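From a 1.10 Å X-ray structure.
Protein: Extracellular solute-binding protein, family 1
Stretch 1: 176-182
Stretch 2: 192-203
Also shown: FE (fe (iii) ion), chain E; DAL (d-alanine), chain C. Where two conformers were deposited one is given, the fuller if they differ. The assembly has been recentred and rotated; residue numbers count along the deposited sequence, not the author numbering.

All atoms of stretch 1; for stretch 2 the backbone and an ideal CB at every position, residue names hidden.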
# COMPACT_ATOMS: atom_id res chain seq x y z
N ASN A 176 -4.10 -14.48 3.25
CA ASN A 176 -3.78 -13.07 3.08
C ASN A 176 -2.42 -12.73 3.70
O ASN A 176 -1.63 -13.63 4.03
CB ASN A 176 -4.95 -12.23 3.62
CG ASN A 176 -5.18 -12.42 5.10
OD1 ASN A 176 -4.33 -12.95 5.81
ND2 ASN A 176 -6.36 -12.02 5.56
N ASP A 177 -2.08 -11.44 3.82
CA ASP A 177 -0.77 -11.09 4.33
C ASP A 177 -0.59 -11.55 5.79
O ASP A 177 0.45 -12.03 6.17
CB ASP A 177 -0.48 -9.57 4.26
CG ASP A 177 0.18 -9.10 2.96
OD1 ASP A 177 0.23 -9.87 1.96
OD2 ASP A 177 0.65 -7.94 2.96
N THR A 178 -1.65 -11.35 6.58
CA THR A 178 -1.61 -11.78 7.99
C THR A 178 -1.36 -13.29 8.11
O THR A 178 -0.63 -13.75 8.99
CB THR A 178 -2.91 -11.35 8.68
OG1 THR A 178 -3.00 -9.93 8.62
CG2 THR A 178 -3.01 -11.87 10.09
N ALA A 179 -1.96 -14.05 7.20
CA ALA A 179 -1.74 -15.50 7.17
C ALA A 179 -0.27 -15.82 6.91
O ALA A 179 0.24 -16.81 7.46
CB ALA A 179 -2.63 -16.17 6.15
N GLN A 180 0.42 -15.00 6.11
CA GLN A 180 1.85 -15.28 5.87
C GLN A 180 2.65 -15.03 7.15
O GLN A 180 3.55 -15.79 7.48
CB GLN A 180 2.39 -14.45 4.71
CG GLN A 180 1.54 -14.45 3.46
CD GLN A 180 1.07 -15.80 3.01
OE1 GLN A 180 1.85 -16.75 2.92
NE2 GLN A 180 -0.22 -15.89 2.72
N ILE A 181 2.32 -13.95 7.86
CA ILE A 181 2.99 -13.65 9.12
C ILE A 181 2.78 -14.81 10.12
O ILE A 181 3.74 -15.24 10.78
CB ILE A 181 2.50 -12.31 9.71
CG1 ILE A 181 2.86 -11.15 8.75
CG2 ILE A 181 3.07 -12.08 11.09
CD1 ILE A 181 2.24 -9.83 9.13
N LYS A 182 1.54 -15.30 10.22
CA LYS A 182 1.28 -16.40 11.12
C LYS A 182 2.05 -17.67 10.70
O LYS A 182 2.53 -18.43 11.56
CB LYS A 182 -0.21 -16.66 11.21
CG LYS A 182 -0.97 -15.55 11.93
CD LYS A 182 -2.47 -15.77 11.96
CE LYS A 182 -3.28 -14.68 12.65
NZ LYS A 182 -4.75 -14.94 12.52
N UNK A 192 8.73 -14.35 4.82
CA UNK A 192 7.62 -14.06 3.93
C UNK A 192 7.62 -12.62 3.55
O UNK A 192 8.41 -11.84 4.08
CB UNK A 192 6.28 -14.43 4.57
N UNK A 193 6.77 -12.26 2.59
CA UNK A 193 6.56 -10.84 2.24
C UNK A 193 5.17 -10.44 2.69
O UNK A 193 4.20 -11.17 2.50
CB UNK A 193 6.73 -10.60 0.74
N UNK A 194 5.09 -9.25 3.29
CA UNK A 194 3.80 -8.69 3.74
C UNK A 194 3.98 -7.20 3.92
O UNK A 194 5.09 -6.71 4.03
CB UNK A 194 3.32 -9.34 5.04
N UNK A 195 2.85 -6.49 4.01
CA UNK A 195 2.92 -5.06 4.30
C UNK A 195 3.19 -4.83 5.79
O UNK A 195 2.67 -5.54 6.65
CB UNK A 195 1.62 -4.36 3.88
N UNK A 196 3.96 -3.78 6.05
CA UNK A 196 4.41 -3.39 7.37
C UNK A 196 3.27 -3.30 8.40
O UNK A 196 3.42 -3.75 9.55
CB UNK A 196 5.13 -2.04 7.28
N UNK A 197 2.16 -2.69 8.00
CA UNK A 197 1.08 -2.43 8.92
C UNK A 197 0.41 -3.69 9.44
O UNK A 197 -0.26 -3.63 10.48
CB UNK A 197 0.04 -1.54 8.24
N UNK A 198 0.56 -4.83 8.76
CA UNK A 198 -0.05 -6.06 9.26
C UNK A 198 0.68 -6.59 10.49
O UNK A 198 0.06 -7.19 11.38
CB UNK A 198 -0.06 -7.13 8.16
N UNK A 199 2.00 -6.40 10.57
CA UNK A 199 2.71 -6.79 11.77
C UNK A 199 2.36 -5.84 12.92
O UNK A 199 2.11 -6.28 14.05
CB UNK A 199 4.22 -6.80 11.52
N UNK A 200 2.34 -4.54 12.62
CA UNK A 200 1.90 -3.56 13.61
C UNK A 200 0.52 -3.84 14.18
O UNK A 200 0.26 -3.67 15.37
CB UNK A 200 1.91 -2.16 12.99
N UNK A 201 -0.39 -4.26 13.30
CA UNK A 201 -1.75 -4.57 13.71
C UNK A 201 -1.76 -5.69 14.77
O UNK A 201 -2.48 -5.60 15.78
CB UNK A 201 -2.59 -4.97 12.49
N UNK A 202 -0.94 -6.74 14.55
CA UNK A 202 -0.82 -7.81 15.52
C UNK A 202 -0.24 -7.35 16.83
O UNK A 202 -0.69 -7.77 17.91
CB UNK A 202 0.04 -8.94 14.95
N UNK A 203 0.80 -6.51 16.75
CA UNK A 203 1.52 -5.98 17.93
C UNK A 203 0.61 -5.16 18.84
O UNK A 203 0.91 -5.00 20.02
CB UNK A 203 2.70 -5.12 17.48
FE FE E . -4.05 -4.03 3.19
N DAL C . -6.26 -4.23 3.08
CA DAL C . -6.87 -3.07 3.81
CB DAL C . -8.19 -2.67 3.17
C DAL C . -5.94 -1.91 3.93
O DAL C . -4.77 -2.10 3.55
OXT DAL C . -6.39 -0.83 4.40

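Position 192 lies on an extended strand, and its ideal CB would sit 3.9 Å from Q180 CB. A small residue suits this close approach; glycine, alanine and serine are all compatible with the visible geometry. The deposited residue is G192, which leaves no side chain against Q180.

At 193 the CA-to-CB bond points away, so stretch 1 sets no side-chain preference. L193 fills the spot; its backbone O takes a bond from a water that also donates to D177 OD1, linking strand and helix.

Position 194 points toward the helix. Its ideal CB is 3.7 Å from D177 OD2 and 4.2 Å from I181 CG1, a tight site that favours alanine, with glycine or serine possible. A194 is found, its methyl resting against I181.

At 195 the bond runs sideways, and the main rule is written in the backbone: the N of 195 donates to D177 OD2 at 2.8 Å, a bond almost any residue except proline could make. Side-chain choice is therefore freer, though another acid would sit uneasily near the carboxylate. The deposited N195 donates through ND2 to the side-chain oxygen at 197.

Position 196 points away and suits many residues; it is S196. Position 197 points sideways, with no stretch 1 atom near its CB, but the iron lies beyond. A side chain as long as tyrosine's, ending in oxygen, could reach it, and Y197 does, with OH 2.0 Å from FE and 3.0 Å from N195 ND2.

Position 198 points toward the helix. Its ideal CB lies 3.7 Å from I181 CD1 and 4.1 Å from T178 OG1, so an apolar base is wanted, while the route to the metal favours a long ligand. Tyrosine satisfies both demands: Y198 CB packs on I181 CD1 at 3.7 Å, the ring passes D177 and T178, and its OH binds FE at 2.0 Å. A water bonded to both T178 OG1 and Y198 O adds a polar link.

At 199 the ideal CB is 4.3 Å from I181 CD1, suiting an aliphatic residue. L199 brings CD1 to 4.2 Å from I181 CG2.

Position 200 is out of reach and unconstrained from here; it is A200. Position 201 points toward stretch 1 but across a gap, where a long or polar chain could fit; R201 makes no close contact with stretch 1.

Position 202 points toward the helix with no stretch 1 atom within 5.5 Å of its ideal CB, room for leucine, isoleucine or methionine. L202 spans it, placing CD1 3.7 Å from I181 CG2. Out of reach, 203 is K203.

Stretch 2 192-203: GLANSYYLARLK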
# COMPACT_ATOMS: atom_id res chain seq x y z
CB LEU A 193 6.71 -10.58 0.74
CG LEU A 193 8.08 -10.79 0.12
CD1 LEU A 193 8.20 -10.37 -1.34
CD2 LEU A 193 9.19 -10.04 0.85
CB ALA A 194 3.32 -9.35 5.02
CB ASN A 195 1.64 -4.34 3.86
CG ASN A 195 1.48 -4.22 2.36
OD1 ASN A 195 2.45 -4.38 1.59
ND2 ASN A 195 0.26 -3.92 1.92
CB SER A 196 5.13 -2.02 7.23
OG SER A 196 4.34 -1.05 6.54
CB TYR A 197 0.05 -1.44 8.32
CG TYR A 197 -0.59 -1.91 7.05
CD1 TYR A 197 -1.70 -2.72 7.04
CD2 TYR A 197 -0.07 -1.53 5.81
CE1 TYR A 197 -2.28 -3.14 5.84
CE2 TYR A 197 -0.63 -1.96 4.61
CZ TYR A 197 -1.71 -2.80 4.61
OH TYR A 197 -2.22 -3.28 3.43
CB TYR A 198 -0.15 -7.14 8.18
CG TYR A 198 -1.14 -6.82 7.09
CD1 TYR A 198 -2.50 -6.71 7.34
CD2 TYR A 198 -0.71 -6.57 5.79
CE1 TYR A 198 -3.39 -6.41 6.34
CE2 TYR A 198 -1.60 -6.25 4.79
CZ TYR A 198 -2.94 -6.15 5.07
OH TYR A 198 -3.83 -5.80 4.07
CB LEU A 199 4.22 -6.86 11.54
CG LEU A 199 5.03 -7.34 12.73
CD1 LEU A 199 4.65 -8.76 13.18
CD2 LEU A 199 6.51 -7.29 12.40
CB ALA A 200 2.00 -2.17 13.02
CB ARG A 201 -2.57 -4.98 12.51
CG ARG A 201 -4.02 -5.15 12.79
CD ARG A 201 -4.77 -5.59 11.54
NE ARG A 201 -4.77 -4.59 10.46
CZ ARG A 201 -5.38 -4.78 9.30
NH1 ARG A 201 -5.96 -5.96 9.04
NH2 ARG A 201 -5.40 -3.84 8.37
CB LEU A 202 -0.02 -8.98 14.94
CG LEU A 202 -0.69 -9.72 13.80
CD1 LEU A 202 0.35 -10.54 13.05
CD2 LEU A 202 -1.81 -10.63 14.27
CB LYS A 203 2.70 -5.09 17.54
CG LYS A 203 3.90 -5.75 16.88
CD LYS A 203 4.95 -6.18 17.89
CE LYS A 203 6.18 -6.78 17.21
NZ LYS A 203 7.32 -6.95 18.15
O HOH W 1 1.95 -12.07 1.14
O HOH W 2 -2.48 -8.32 10.87
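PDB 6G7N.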